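Local coordinates for kinesin-like protein KIF19 (Mus musculus, PDB 5GSZ), which moves toward the plus ends of microtubules and depolymerizes them at ciliary tips, regulating the length of motile cilia, at residues 101-106 / 334-339; 82-87 / 318-323; 249-254 / 301-306. All blocks are in the same frame, centred on the assembly; numbering follows the deposited sequence.

Contact 1. Residues 101-106 / 334-339. With ADP (adenosine-5'-diphosphate), chain B.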
# COMPACT_ATOMS: atom_id res chain seq x y z
N PHE A 101 -2.08 -1.75 0.68
CA PHE A 101 -1.57 -0.60 -0.06
C PHE A 101 -1.59 0.64 0.80
O PHE A 101 -2.61 0.95 1.44
CB PHE A 101 -2.42 -0.27 -1.28
CG PHE A 101 -2.58 -1.38 -2.21
CD1 PHE A 101 -1.57 -1.69 -3.12
CD2 PHE A 101 -3.75 -2.11 -2.22
CE1 PHE A 101 -1.73 -2.74 -4.02
CE2 PHE A 101 -3.92 -3.16 -3.10
CZ PHE A 101 -2.91 -3.47 -4.01
N ALA A 102 -0.50 1.39 0.75
CA ALA A 102 -0.50 2.80 1.12
C ALA A 102 -0.67 3.61 -0.15
O ALA A 102 0.18 3.56 -1.05
CB ALA A 102 0.79 3.20 1.84
N TYR A 103 -1.77 4.36 -0.23
CA TYR A 103 -2.09 5.15 -1.42
C TYR A 103 -2.26 6.62 -1.04
O TYR A 103 -2.74 6.96 0.05
CB TYR A 103 -3.38 4.60 -2.10
CG TYR A 103 -3.97 5.44 -3.22
CD1 TYR A 103 -4.74 6.56 -2.94
CD2 TYR A 103 -3.76 5.10 -4.56
CE1 TYR A 103 -5.28 7.32 -3.97
CE2 TYR A 103 -4.29 5.85 -5.58
CZ TYR A 103 -5.06 6.96 -5.29
OH TYR A 103 -5.60 7.71 -6.32
N GLY A 104 -1.88 7.50 -1.96
CA GLY A 104 -2.13 8.91 -1.79
C GLY A 104 -1.05 9.74 -2.44
O GLY A 104 -0.02 9.23 -2.89
N PRO A 105 -1.27 11.05 -2.50
CA PRO A 105 -0.29 11.95 -3.11
C PRO A 105 0.98 12.02 -2.28
O PRO A 105 0.98 11.72 -1.08
CB PRO A 105 -1.00 13.30 -3.13
CG PRO A 105 -2.42 13.02 -2.79
CD PRO A 105 -2.44 11.77 -1.98
N THR A 106 2.08 12.41 -2.92
CA THR A 106 3.36 12.55 -2.24
C THR A 106 3.26 13.47 -1.03
O THR A 106 2.60 14.51 -1.07
CB THR A 106 4.41 13.08 -3.21
OG1 THR A 106 4.57 12.16 -4.30
CG2 THR A 106 5.74 13.26 -2.52
N ARG A 334 -9.51 15.95 -2.53
CA ARG A 334 -10.81 15.60 -3.08
C ARG A 334 -10.70 14.48 -4.12
O ARG A 334 -11.52 13.56 -4.14
CB ARG A 334 -11.47 16.84 -3.69
CG ARG A 334 -12.64 16.51 -4.61
CD ARG A 334 -13.34 17.75 -5.12
NE ARG A 334 -12.49 18.57 -5.96
CZ ARG A 334 -12.91 19.65 -6.59
NH1 ARG A 334 -14.16 20.03 -6.46
NH2 ARG A 334 -12.07 20.37 -7.33
N ASN A 335 -9.68 14.52 -4.97
CA ASN A 335 -9.42 13.38 -5.83
C ASN A 335 -9.24 12.11 -5.00
O ASN A 335 -9.83 11.06 -5.30
CB ASN A 335 -8.20 13.64 -6.71
CG ASN A 335 -8.48 14.70 -7.76
OD1 ASN A 335 -9.63 15.04 -8.02
ND2 ASN A 335 -7.42 15.22 -8.37
N THR A 336 -8.45 12.19 -3.93
CA THR A 336 -8.18 10.99 -3.14
C THR A 336 -9.46 10.48 -2.49
O THR A 336 -9.83 9.31 -2.65
CB THR A 336 -7.09 11.27 -2.11
OG1 THR A 336 -5.94 11.80 -2.76
CG2 THR A 336 -6.68 9.99 -1.38
N LEU A 337 -10.17 11.37 -1.78
CA LEU A 337 -11.39 10.97 -1.07
C LEU A 337 -12.46 10.42 -2.02
O LEU A 337 -13.21 9.52 -1.65
CB LEU A 337 -11.94 12.14 -0.29
CG LEU A 337 -11.06 12.65 0.84
CD1 LEU A 337 -11.33 14.11 1.04
CD2 LEU A 337 -11.43 11.91 2.07
N THR A 338 -12.54 10.97 -3.25
CA THR A 338 -13.42 10.42 -4.27
C THR A 338 -13.02 9.00 -4.67
O THR A 338 -13.87 8.12 -4.86
CB THR A 338 -13.40 11.32 -5.50
OG1 THR A 338 -13.95 12.59 -5.15
CG2 THR A 338 -14.18 10.69 -6.69
N TYR A 339 -11.72 8.79 -4.84
CA TYR A 339 -11.23 7.50 -5.31
C TYR A 339 -11.50 6.42 -4.27
O TYR A 339 -11.92 5.31 -4.61
CB TYR A 339 -9.75 7.63 -5.64
CG TYR A 339 -9.06 6.37 -6.08
CD1 TYR A 339 -9.20 5.91 -7.39
CD2 TYR A 339 -8.26 5.66 -5.21
CE1 TYR A 339 -8.55 4.76 -7.79
CE2 TYR A 339 -7.62 4.51 -5.60
CZ TYR A 339 -7.77 4.06 -6.89
OH TYR A 339 -7.13 2.92 -7.29
PB ADP B . 4.70 9.86 1.31
O1B ADP B . 5.39 8.58 1.72
O2B ADP B . 3.24 9.62 1.02
O3B ADP B . 5.46 10.70 0.32
PA ADP B . 5.83 10.55 3.79
O1A ADP B . 5.21 9.75 4.89
O2A ADP B . 7.10 10.12 3.10
O3A ADP B . 4.72 10.80 2.63
O5' ADP B . 6.20 12.03 4.29
C5' ADP B . 5.38 12.81 5.15
C4' ADP B . 6.31 13.48 6.15
O4' ADP B . 5.52 13.78 7.29
C3' ADP B . 7.32 12.47 6.61
O3' ADP B . 8.41 13.22 7.14
C2' ADP B . 6.60 11.71 7.70
O2' ADP B . 7.52 11.30 8.73
C1' ADP B . 5.62 12.73 8.25
N9 ADP B . 4.27 12.15 8.47
C8 ADP B . 3.47 11.60 7.53
N7 ADP B . 2.28 11.17 8.04
C5 ADP B . 2.33 11.45 9.36
C6 ADP B . 1.42 11.24 10.49
N6 ADP B . 0.21 10.65 10.31
N1 ADP B . 1.84 11.66 11.70
C2 ADP B . 3.03 12.25 11.88
N3 ADP B . 3.92 12.45 10.89
C4 ADP B . 3.63 12.09 9.63

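Contact 2. Residues 82-87 / 318-323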
# COMPACT_ATOMS: atom_id res chain seq x y z
N GLN A 82 -3.51 -1.91 14.39
CA GLN A 82 -4.56 -2.75 14.93
C GLN A 82 -5.81 -2.69 14.05
O GLN A 82 -6.46 -3.71 13.81
CB GLN A 82 -4.91 -2.33 16.36
CG GLN A 82 -3.79 -2.33 17.41
CD GLN A 82 -3.45 -3.70 17.97
OE1 GLN A 82 -4.22 -4.65 17.82
NE2 GLN A 82 -2.31 -3.80 18.64
N ALA A 83 -6.14 -1.52 13.54
CA ALA A 83 -7.37 -1.36 12.79
C ALA A 83 -7.25 -1.77 11.34
O ALA A 83 -8.28 -1.86 10.66
CB ALA A 83 -7.83 0.10 12.86
N THR A 84 -6.05 -2.01 10.83
CA THR A 84 -5.94 -2.24 9.40
C THR A 84 -5.44 -3.63 9.04
O THR A 84 -6.10 -4.33 8.25
CB THR A 84 -5.03 -1.18 8.74
OG1 THR A 84 -3.77 -1.13 9.41
CG2 THR A 84 -5.68 0.17 8.79
N THR A 85 -4.29 -4.06 9.58
CA THR A 85 -3.64 -5.26 9.09
C THR A 85 -3.45 -6.37 10.12
O THR A 85 -3.13 -7.49 9.73
CB THR A 85 -2.27 -4.91 8.47
OG1 THR A 85 -1.41 -4.38 9.47
CG2 THR A 85 -2.43 -3.87 7.42
N LYS A 86 -3.62 -6.10 11.42
CA LYS A 86 -3.40 -7.15 12.41
C LYS A 86 -4.21 -8.40 12.09
O LYS A 86 -3.69 -9.52 12.12
CB LYS A 86 -3.75 -6.62 13.81
CG LYS A 86 -3.45 -7.59 14.93
CD LYS A 86 -4.20 -7.19 16.18
CE LYS A 86 -4.06 -8.19 17.31
NZ LYS A 86 -2.69 -8.24 17.88
N SER A 87 -5.50 -8.22 11.76
CA SER A 87 -6.41 -9.33 11.52
C SER A 87 -6.11 -10.09 10.24
O SER A 87 -6.71 -11.14 10.02
CB SER A 87 -7.84 -8.83 11.48
OG SER A 87 -8.11 -8.11 10.27
N VAL A 318 -6.48 -4.50 1.70
CA VAL A 318 -6.61 -3.35 2.57
C VAL A 318 -5.92 -2.17 1.90
O VAL A 318 -4.71 -2.21 1.69
CB VAL A 318 -5.97 -3.61 3.95
CG1 VAL A 318 -6.06 -2.35 4.83
CG2 VAL A 318 -6.62 -4.79 4.61
N MET A 319 -6.68 -1.14 1.56
CA MET A 319 -6.09 0.10 1.06
C MET A 319 -6.15 1.15 2.15
O MET A 319 -7.20 1.35 2.77
CB MET A 319 -6.80 0.63 -0.18
CG MET A 319 -6.22 1.99 -0.57
SD MET A 319 -6.96 2.77 -2.00
CE MET A 319 -8.65 2.92 -1.46
N ILE A 320 -5.03 1.82 2.37
CA ILE A 320 -4.97 2.94 3.28
C ILE A 320 -4.69 4.19 2.45
O ILE A 320 -3.54 4.43 2.03
CB ILE A 320 -3.91 2.75 4.37
CG1 ILE A 320 -4.15 1.44 5.10
CG2 ILE A 320 -3.94 3.91 5.33
CD1 ILE A 320 -3.22 1.27 6.29
N ALA A 321 -5.73 4.97 2.20
CA ALA A 321 -5.59 6.26 1.54
C ALA A 321 -5.11 7.33 2.52
O ALA A 321 -5.49 7.34 3.70
CB ALA A 321 -6.92 6.68 0.92
N HIS A 322 -4.29 8.25 2.02
CA HIS A 322 -3.66 9.31 2.82
C HIS A 322 -3.96 10.68 2.23
O HIS A 322 -3.88 10.86 1.01
CB HIS A 322 -2.14 9.11 2.88
CG HIS A 322 -1.74 7.82 3.53
ND1 HIS A 322 -1.73 6.62 2.86
CD2 HIS A 322 -1.35 7.56 4.80
CE1 HIS A 322 -1.34 5.67 3.69
NE2 HIS A 322 -1.11 6.21 4.87
N ILE A 323 -4.29 11.65 3.08
CA ILE A 323 -4.46 13.04 2.64
C ILE A 323 -3.79 13.99 3.63
O ILE A 323 -3.55 13.66 4.79
CB ILE A 323 -5.94 13.49 2.48
CG1 ILE A 323 -6.63 13.60 3.84
CG2 ILE A 323 -6.72 12.59 1.50
CD1 ILE A 323 -8.06 14.07 3.77

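Contact 3. Residues 249-254 / 301-306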
# COMPACT_ATOMS: atom_id res chain seq x y z
N ILE A 249 2.63 -2.81 0.45
CA ILE A 249 3.04 -1.97 -0.66
C ILE A 249 2.97 -0.50 -0.28
O ILE A 249 1.95 -0.03 0.23
CB ILE A 249 2.21 -2.26 -1.91
CG1 ILE A 249 2.40 -3.73 -2.29
CG2 ILE A 249 2.62 -1.32 -3.05
CD1 ILE A 249 1.33 -4.28 -3.20
N ASP A 250 4.08 0.20 -0.52
CA ASP A 250 4.20 1.65 -0.48
C ASP A 250 4.15 2.15 -1.92
O ASP A 250 5.16 2.12 -2.62
CB ASP A 250 5.50 2.04 0.21
CG ASP A 250 5.61 3.55 0.45
OD1 ASP A 250 4.59 4.26 0.39
OD2 ASP A 250 6.74 4.02 0.70
N LEU A 251 2.99 2.62 -2.36
CA LEU A 251 2.78 2.91 -3.77
C LEU A 251 3.53 4.15 -4.22
O LEU A 251 4.08 4.93 -3.43
CB LEU A 251 1.30 3.12 -4.08
CG LEU A 251 0.38 1.91 -4.08
CD1 LEU A 251 -1.06 2.31 -4.33
CD2 LEU A 251 0.84 0.95 -5.13
N ALA A 252 3.55 4.35 -5.54
CA ALA A 252 3.92 5.63 -6.09
C ALA A 252 2.87 6.67 -5.72
O ALA A 252 1.75 6.35 -5.31
CB ALA A 252 4.10 5.53 -7.61
N GLY A 253 3.25 7.94 -5.83
CA GLY A 253 2.34 9.01 -5.48
C GLY A 253 1.18 9.12 -6.46
O GLY A 253 1.32 8.85 -7.65
N SER A 254 0.02 9.52 -5.94
CA SER A 254 -1.19 9.58 -6.76
C SER A 254 -1.06 10.55 -7.93
O SER A 254 -1.74 10.39 -8.94
CB SER A 254 -2.37 10.00 -5.91
OG SER A 254 -2.56 9.07 -4.89
N SER A 301 1.18 -4.32 -15.90
CA SER A 301 2.34 -3.74 -15.23
C SER A 301 3.06 -4.81 -14.43
O SER A 301 2.52 -5.88 -14.13
CB SER A 301 1.90 -2.59 -14.33
OG SER A 301 0.92 -3.03 -13.41
N LYS A 302 4.33 -4.53 -14.09
CA LYS A 302 5.05 -5.45 -13.21
C LYS A 302 4.27 -5.68 -11.92
O LYS A 302 4.15 -6.82 -11.46
CB LYS A 302 6.45 -4.91 -12.92
CG LYS A 302 7.27 -4.59 -14.15
CD LYS A 302 7.57 -5.83 -15.01
CE LYS A 302 8.09 -5.43 -16.39
NZ LYS A 302 7.01 -4.76 -17.20
N LEU A 303 3.68 -4.62 -11.35
CA LEU A 303 3.00 -4.79 -10.07
C LEU A 303 1.75 -5.64 -10.23
O LEU A 303 1.45 -6.46 -9.35
CB LEU A 303 2.67 -3.44 -9.45
CG LEU A 303 1.80 -3.38 -8.19
CD1 LEU A 303 2.45 -4.15 -7.07
CD2 LEU A 303 1.56 -1.94 -7.74
N THR A 304 1.03 -5.51 -11.34
CA THR A 304 -0.13 -6.37 -11.59
C THR A 304 0.28 -7.82 -11.73
O THR A 304 -0.33 -8.72 -11.13
CB THR A 304 -0.87 -5.92 -12.85
OG1 THR A 304 -1.45 -4.63 -12.63
CG2 THR A 304 -1.97 -6.91 -13.16
N ARG A 305 1.31 -8.08 -12.55
CA ARG A 305 1.77 -9.46 -12.74
C ARG A 305 2.24 -10.06 -11.42
O ARG A 305 1.93 -11.21 -11.11
CB ARG A 305 2.89 -9.50 -13.80
CG ARG A 305 2.37 -9.46 -15.25
CD ARG A 305 3.33 -8.74 -16.23
NE ARG A 305 4.59 -9.44 -16.44
CZ ARG A 305 5.66 -8.91 -17.04
NH1 ARG A 305 5.62 -7.66 -17.48
NH2 ARG A 305 6.77 -9.62 -17.18
N LEU A 306 2.96 -9.28 -10.60
CA LEU A 306 3.42 -9.80 -9.31
C LEU A 306 2.25 -10.16 -8.40
O LEU A 306 2.32 -11.14 -7.65
CB LEU A 306 4.35 -8.80 -8.63
CG LEU A 306 4.67 -9.10 -7.17
CD1 LEU A 306 5.48 -10.38 -7.12
CD2 LEU A 306 5.44 -7.99 -6.46

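Contact 1. Residues 101-106 / 334-339
Two tyrosines stack on each other here, one from a strand and one from a helix. Tyr103 lies on strand 97-103 and Tyr339 on helix 330-340. The stack is offset: the ring centroids are 4.6 Å apart and the planes are at 15°. Tyr103 CZ lies 3.5 Å from Tyr339 CD2, and Tyr103 OH sits over one face of the Tyr339 ring, toward its rim. Each ring reaches the other with CG anti to the backbone N (chi1 171° for Tyr103, 178° for Tyr339). Thr336 CG2 meets the edge of the Tyr103 ring, 4.0 Å from CE1. One turn from Tyr339, Thr336 OG1 touches Pro105 CD at 3.6 Å, though its hydrogen bond goes to Glu332 O. An alanine at Tyr103 is likely to leave the Tyr339 face without its stacking partner and the Thr336 methyl facing a gap. Gly104 begins the P-loop, and its backbone angles call for glycine. Pro105 and Thr106 belong to the ADP pocket. With no polar bond between the two segments, ring stacking and van der Waals contact probably do most to seat this face of helix 330-340 beside the start of the P-loop.

Contact 2. Residues 82-87 / 318-323
Strand 315-323 is an inner strand of the large mixed sheet of the kinesin motor domain, and Thr84 of helix 77-84 packs on its Val318 and Ile320. The nearest CA atoms are those of Thr84 and Val318, 7.0 Å apart. Thr84 CG2 touches Ile320 CD1 at 3.7 Å. The same CD1 lies 3.9 Å from Thr84 CB, so the tip of the isoleucine rests against the branch point of the threonine. The two side chains cross at about a right angle. Ile320 places CG1 anti to its carbonyl carbon (chi1 -55°), and an extended chi2 of -174° carries CD1 out to the threonine. Thr84 OG1 is hydrogen-bonded to Val80 O, four residues earlier, which gives this buried hydroxyl a partner. Val318 meets the backbone: its CG2 is 3.7 Å from Thr84 O. Mid-strand, the side chains alternate across the sheet, as in other P-loop NTPase folds with helices on both faces. Val318 and Ile320 turn to helix 77-84, while Met319 and Ala321 turn to helix 330-340. All three touching residues are buried. Around them, Met13 of strand 12-18 touches both Thr84 and Val318, and Phe71 of strand 69-71 also packs on Thr84.

Contact 3. Residues 249-254 / 301-306
Segment 249-254, which includes part of strand 242-250, passes helix 302-307 at a distance, with the closest CA atoms, those of Ile249 and Leu303, 9.8 Å apart. Side chains bridge that span. Leu303 has CG anti to the backbone N (chi1 173°), which sends its forked end out from the helix toward the sheet. Each branch of the fork takes one partner. Leu303 CD1 meets Ile249 CD1 at 4.0 Å, methyl to methyl, and the two side chains cross at a slant. Leu303 CD2 meets Leu251 CD2, also at 4.0 Å, and here the side chains cross at about a right angle. The contact is small and wholly apolar, burying 95 Å². Ser301 stands just before the helix as its N-cap. Its OG accepts from Thr304 N at 3.2 Å, with an N-H...O angle of 155°, and from Thr304 OG1 at 3.0 Å. These two bonds tie down the first turn, which carries Leu303. Residues 250-254 read Asp-Leu-Ala-Gly-Ser, the start of the switch II sequence of kinesins. Between the two packing residues, Asp250 points away from the helix; its OD2 makes a salt bridge with Arg206 NH1 and a hydrogen bond with Thr111 OG1. On either side of strand 242-250 in the sheet run strands 97-103 and 220-232. Leu251 touches Tyr103 of the first and His221 of the second. Leu303 also rests on His221 and on Ile153 of strand 142-154, so helix 302-307 lies over several strands of the sheet.

Overall arrangement
All three contacts meet the same mixed sheet of this motor domain, in which strand 97-103 lies between strands 315-323 and 242-250. Contacts 1 and 3 lie on one face, contact 2 on the other. Contact 1 is tied to contact 2 by a probable hydrogen bond from Ile320 N to Phe101 O, 2.7 Å, and to contact 3 by one between Ala102 N and Ile249 O, 2.9 Å. Contacts 2 and 3 do not touch; their nearest atoms are about 6 Å apart. Contact 1 supplies Pro105 and Thr106 to the ADP pocket. The side chains of Leu251 in contact 3 and Ile320 in contact 2 lie about 8 and 9 Å from ADP.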